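Local coordinates for DUF6836 domain-containing protein (Clostridium leptum, PDB 4PW1), which is of unknown function but folds as a nine-stranded antiparallel beta sheet surrounded by alpha helices, at residues I46-A51 against E66-I71; G59-D64 against L88-G93. All blocks are in the same frame, centred on the assembly; numbering follows the deposited sequence.

In the fold
Both contacts involve region 44-71, which holds helix 44-58, a loop and helix 64-67, and their segments alternate along the chain. Contact 1 packs helix 44-58 against helix 64-67 and the residues after it. It is buried and apolar, with no hydrogen bond between its segments. Contact 2 fixes the loop between the two helices to the end of strand 80-89 and the turn beyond it. It is only partly buried, and it adds an indole hydrogen bond and a carboxylate to the apolar packing. The two meet at Leu-67, whose CD2 lies 3.6 Å from Trp-62 CB and 3.7 Å from Leu-88 CD2. The centres of contacts 1 and 2 are about 13 Å apart.

Contact 1: residues I46-A51 against E66-I71; sequences IVSFAA and ELYPLI
The aromatic part of this contact rests mainly on one methyl group. Val-47 CG1 stands over the middle of the Tyr-68 ring, 3.6 Å from the ring centroid and 2° off the ring normal, a well-centred CH-pi contact. It gets there because it is anti to the backbone N (chi1 176°). The Tyr-68 ring reaches on across the helix, and its OH lies 3.4 Å from Ser-48 CB. That hydroxyl is hydrogen-bonded to Glu-44 OE2, one turn back on the same helix, which ties the ring tip to the helix it covers.

The pairing is helix 44-58 against helix 64-67 and the residues after it, within the layer of helices that surrounds the antiparallel sheet. The CA atoms of Ala-51 and Leu-67 are 6.2 Å apart. Ile-71 also touches Met-86 of strand 80-89.

Most of the aliphatic contacts are made by Ile-71. Its CB meets Val-47 CG1 at 4.1 Å. CG2 meets Ala-50 CB at 4.0 Å and also borders Val-47 CG2. CD1 points in at the helix and meets Ala-51, 3.6 Å from its backbone N and 4.0 Å from its CB. Ala-51 CB also touches Leu-67 CD1, at 4.0 Å.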
# COMPACT_ATOMS: atom_id res chain seq x y z
N ILE B 46 -11.67 3.28 26.64
CA ILE B 46 -11.11 2.76 25.41
C ILE B 46 -10.65 1.33 25.64
O ILE B 46 -10.92 0.44 24.81
CB ILE B 46 -10.02 3.68 24.85
CG1 ILE B 46 -10.75 4.92 24.31
CG2 ILE B 46 -9.28 2.97 23.74
CD1 ILE B 46 -9.88 6.05 23.86
N VAL B 47 -10.04 1.09 26.79
CA VAL B 47 -9.61 -0.25 27.13
C VAL B 47 -10.79 -1.24 27.20
O VAL B 47 -10.73 -2.30 26.63
CB VAL B 47 -8.76 -0.27 28.39
CG1 VAL B 47 -8.42 -1.71 28.80
CG2 VAL B 47 -7.49 0.54 28.16
N SER B 48 -11.88 -0.85 27.86
CA SER B 48 -13.04 -1.68 27.95
C SER B 48 -13.60 -2.00 26.58
O SER B 48 -13.90 -3.15 26.27
CB SER B 48 -14.10 -0.94 28.81
OG SER B 48 -15.25 -1.71 28.76
N PHE B 49 -13.73 -0.97 25.74
CA PHE B 49 -14.20 -1.19 24.41
C PHE B 49 -13.28 -2.16 23.61
O PHE B 49 -13.76 -3.03 22.86
CB PHE B 49 -14.33 0.15 23.67
CG PHE B 49 -14.71 -0.01 22.23
CD1 PHE B 49 -16.02 -0.17 21.86
CD2 PHE B 49 -13.74 -0.01 21.24
CE1 PHE B 49 -16.39 -0.34 20.53
CE2 PHE B 49 -14.10 -0.19 19.90
CZ PHE B 49 -15.42 -0.37 19.54
N ALA B 50 -11.97 -2.00 23.74
CA ALA B 50 -11.03 -2.86 23.03
C ALA B 50 -11.11 -4.35 23.51
O ALA B 50 -11.06 -5.28 22.70
CB ALA B 50 -9.62 -2.33 23.19
N ALA B 51 -11.15 -4.56 24.82
CA ALA B 51 -11.36 -5.90 25.39
C ALA B 51 -12.60 -6.60 24.81
O ALA B 51 -12.55 -7.77 24.39
CB ALA B 51 -11.48 -5.85 26.89
N GLU B 66 -7.38 -10.76 32.13
CA GLU B 66 -6.23 -11.14 31.25
C GLU B 66 -5.88 -10.06 30.21
O GLU B 66 -4.73 -9.82 29.91
CB GLU B 66 -6.52 -12.46 30.53
CG GLU B 66 -6.95 -13.61 31.44
CD GLU B 66 -7.48 -14.88 30.74
OE1 GLU B 66 -8.48 -14.89 30.00
OE2 GLU B 66 -6.88 -15.93 30.98
N LEU B 67 -6.88 -9.40 29.63
CA LEU B 67 -6.60 -8.42 28.55
C LEU B 67 -6.15 -7.04 29.05
O LEU B 67 -5.33 -6.41 28.40
CB LEU B 67 -7.83 -8.23 27.67
CG LEU B 67 -8.22 -9.51 26.92
CD1 LEU B 67 -9.49 -9.24 26.13
CD2 LEU B 67 -7.06 -9.97 26.01
N TYR B 68 -6.73 -6.55 30.15
CA TYR B 68 -6.48 -5.15 30.59
C TYR B 68 -5.01 -4.82 30.71
O TYR B 68 -4.56 -3.84 30.14
CB TYR B 68 -7.22 -4.84 31.91
CG TYR B 68 -8.57 -4.20 31.70
CD1 TYR B 68 -9.52 -4.77 30.86
CD2 TYR B 68 -8.89 -3.03 32.37
CE1 TYR B 68 -10.75 -4.20 30.65
CE2 TYR B 68 -10.14 -2.45 32.21
CZ TYR B 68 -11.06 -3.03 31.37
OH TYR B 68 -12.26 -2.44 31.18
N PRO B 69 -4.21 -5.69 31.34
CA PRO B 69 -2.80 -5.39 31.41
C PRO B 69 -2.08 -5.34 30.06
O PRO B 69 -1.00 -4.78 30.00
CB PRO B 69 -2.22 -6.54 32.24
CG PRO B 69 -3.38 -7.10 33.01
CD PRO B 69 -4.56 -6.92 32.10
N LEU B 70 -2.65 -5.90 29.01
CA LEU B 70 -1.97 -5.97 27.72
C LEU B 70 -2.46 -4.90 26.73
O LEU B 70 -1.82 -4.63 25.73
CB LEU B 70 -2.18 -7.34 27.09
CG LEU B 70 -1.75 -8.54 27.94
CD1 LEU B 70 -2.06 -9.83 27.21
CD2 LEU B 70 -0.26 -8.46 28.23
N ILE B 71 -3.62 -4.32 26.99
CA ILE B 71 -4.15 -3.31 26.08
C ILE B 71 -3.51 -1.93 26.36
O ILE B 71 -4.01 -1.16 27.15
CB ILE B 71 -5.67 -3.22 26.22
CG1 ILE B 71 -6.26 -4.58 25.80
CG2 ILE B 71 -6.24 -2.13 25.34
CD1 ILE B 71 -7.75 -4.72 26.12

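Contact 2: residues G59-D64 against L88-G93; sequences GGSWTD and LTEKDG
Trp-62 NE1 is gripped by one hydrogen bond between the segments, to Thr-89 O at 2.9 Å. The N-H points fairly straight at the oxygen (156°). The acceptor lies close to the indole plane, but NE1 sits well above the plane of the carbonyl, 57° out of it.

Trp-62 CG lies beside the backbone N and anti to the carbonyl carbon, and the indole reaches across to the strand end. Leu-88 CD1 lies over one face, toward the rim. It is 3.8 Å from the centroid of the six-membered ring, a CH-pi contact, while Leu-88 CB touches Trp-62 CZ2 at 3.7 Å. Glu-90 bends at chi2 and crosses the indole at about a right angle. This brings OE2 over the opposite face, with CG close to CZ2. The carboxylate plane is turned 36° from the ring.

Glu-90 OE2 also comes within 3.0 Å of Gly-60 CA, a tight approach. Glu-90 OE1 accepts a hydrogen bond from Lys-91 N at 3.1 Å through its anti lone pair, which helps fix the carboxylate. A glycerol, probably from the crystallisation liquor, binds Thr-89 N.

The indole is thus held between Leu-88 and Glu-90 at the turn end of the beta hairpin of strands 80-89 and 95-103, where Glu-90 to Gly-93 form a type I turn.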
# COMPACT_ATOMS: atom_id res chain seq x y z
N GLY B 59 -13.16 -13.08 18.57
CA GLY B 59 -13.78 -14.31 18.97
C GLY B 59 -13.06 -15.02 20.08
O GLY B 59 -13.48 -16.11 20.44
N GLY B 60 -12.01 -14.47 20.70
CA GLY B 60 -11.36 -15.28 21.74
C GLY B 60 -12.12 -15.26 23.07
O GLY B 60 -13.13 -14.57 23.20
N SER B 61 -11.64 -16.00 24.05
CA SER B 61 -12.34 -16.08 25.34
C SER B 61 -11.66 -15.31 26.47
O SER B 61 -12.12 -15.38 27.61
CB SER B 61 -12.41 -17.54 25.76
OG SER B 61 -11.09 -18.04 25.81
N TRP B 62 -10.57 -14.59 26.20
CA TRP B 62 -9.83 -13.96 27.31
C TRP B 62 -10.76 -13.03 28.10
O TRP B 62 -11.58 -12.30 27.52
CB TRP B 62 -8.64 -13.12 26.82
CG TRP B 62 -7.69 -13.86 25.95
CD1 TRP B 62 -6.62 -14.60 26.33
CD2 TRP B 62 -7.77 -13.95 24.52
NE1 TRP B 62 -5.99 -15.10 25.21
CE2 TRP B 62 -6.69 -14.72 24.09
CE3 TRP B 62 -8.66 -13.43 23.56
CZ2 TRP B 62 -6.47 -15.02 22.74
CZ3 TRP B 62 -8.44 -13.69 22.23
CH2 TRP B 62 -7.35 -14.50 21.83
N THR B 63 -10.57 -13.02 29.40
CA THR B 63 -11.32 -12.12 30.28
C THR B 63 -10.66 -10.74 30.34
O THR B 63 -9.52 -10.53 29.88
CB THR B 63 -11.33 -12.66 31.70
OG1 THR B 63 -9.98 -12.68 32.19
CG2 THR B 63 -11.93 -14.09 31.74
N ASP B 64 -11.37 -9.81 30.96
CA ASP B 64 -10.86 -8.46 31.16
C ASP B 64 -9.60 -8.47 32.02
O ASP B 64 -8.65 -7.74 31.77
CB ASP B 64 -11.95 -7.56 31.78
CG ASP B 64 -13.01 -7.15 30.76
OD1 ASP B 64 -12.85 -7.39 29.55
OD2 ASP B 64 -14.00 -6.57 31.13
N LEU B 88 -1.47 -12.04 21.64
CA LEU B 88 -2.30 -12.87 22.53
C LEU B 88 -2.11 -14.35 22.16
O LEU B 88 -1.94 -14.68 20.98
CB LEU B 88 -3.80 -12.54 22.34
CG LEU B 88 -4.24 -11.13 22.66
CD1 LEU B 88 -5.72 -11.01 22.37
CD2 LEU B 88 -3.99 -10.79 24.13
N THR B 89 -2.24 -15.22 23.15
CA THR B 89 -2.23 -16.65 22.94
C THR B 89 -3.55 -17.24 23.43
O THR B 89 -3.90 -17.07 24.55
CB THR B 89 -1.03 -17.29 23.66
OG1 THR B 89 0.17 -16.77 23.10
CG2 THR B 89 -1.01 -18.80 23.44
N GLU B 90 -4.30 -17.87 22.54
CA GLU B 90 -5.55 -18.58 22.91
C GLU B 90 -5.25 -19.74 23.86
O GLU B 90 -4.11 -20.20 23.96
CB GLU B 90 -6.24 -19.20 21.67
CG GLU B 90 -7.42 -18.45 21.06
CD GLU B 90 -8.64 -18.43 21.95
OE1 GLU B 90 -8.67 -19.09 22.99
OE2 GLU B 90 -9.60 -17.72 21.59
N LYS B 91 -6.29 -20.25 24.54
CA LYS B 91 -6.10 -21.31 25.51
C LYS B 91 -5.53 -22.58 24.83
O LYS B 91 -4.83 -23.34 25.47
CB LYS B 91 -7.41 -21.61 26.31
N ASP B 92 -5.79 -22.76 23.54
CA ASP B 92 -5.28 -23.90 22.79
C ASP B 92 -3.98 -23.59 21.99
O ASP B 92 -3.62 -24.35 21.11
CB ASP B 92 -6.37 -24.38 21.84
CG ASP B 92 -6.64 -23.42 20.72
OD1 ASP B 92 -6.08 -22.30 20.67
OD2 ASP B 92 -7.44 -23.83 19.87
N GLY B 93 -3.31 -22.48 22.32
CA GLY B 93 -1.96 -22.20 21.81
C GLY B 93 -1.85 -21.42 20.53
O GLY B 93 -0.75 -21.04 20.15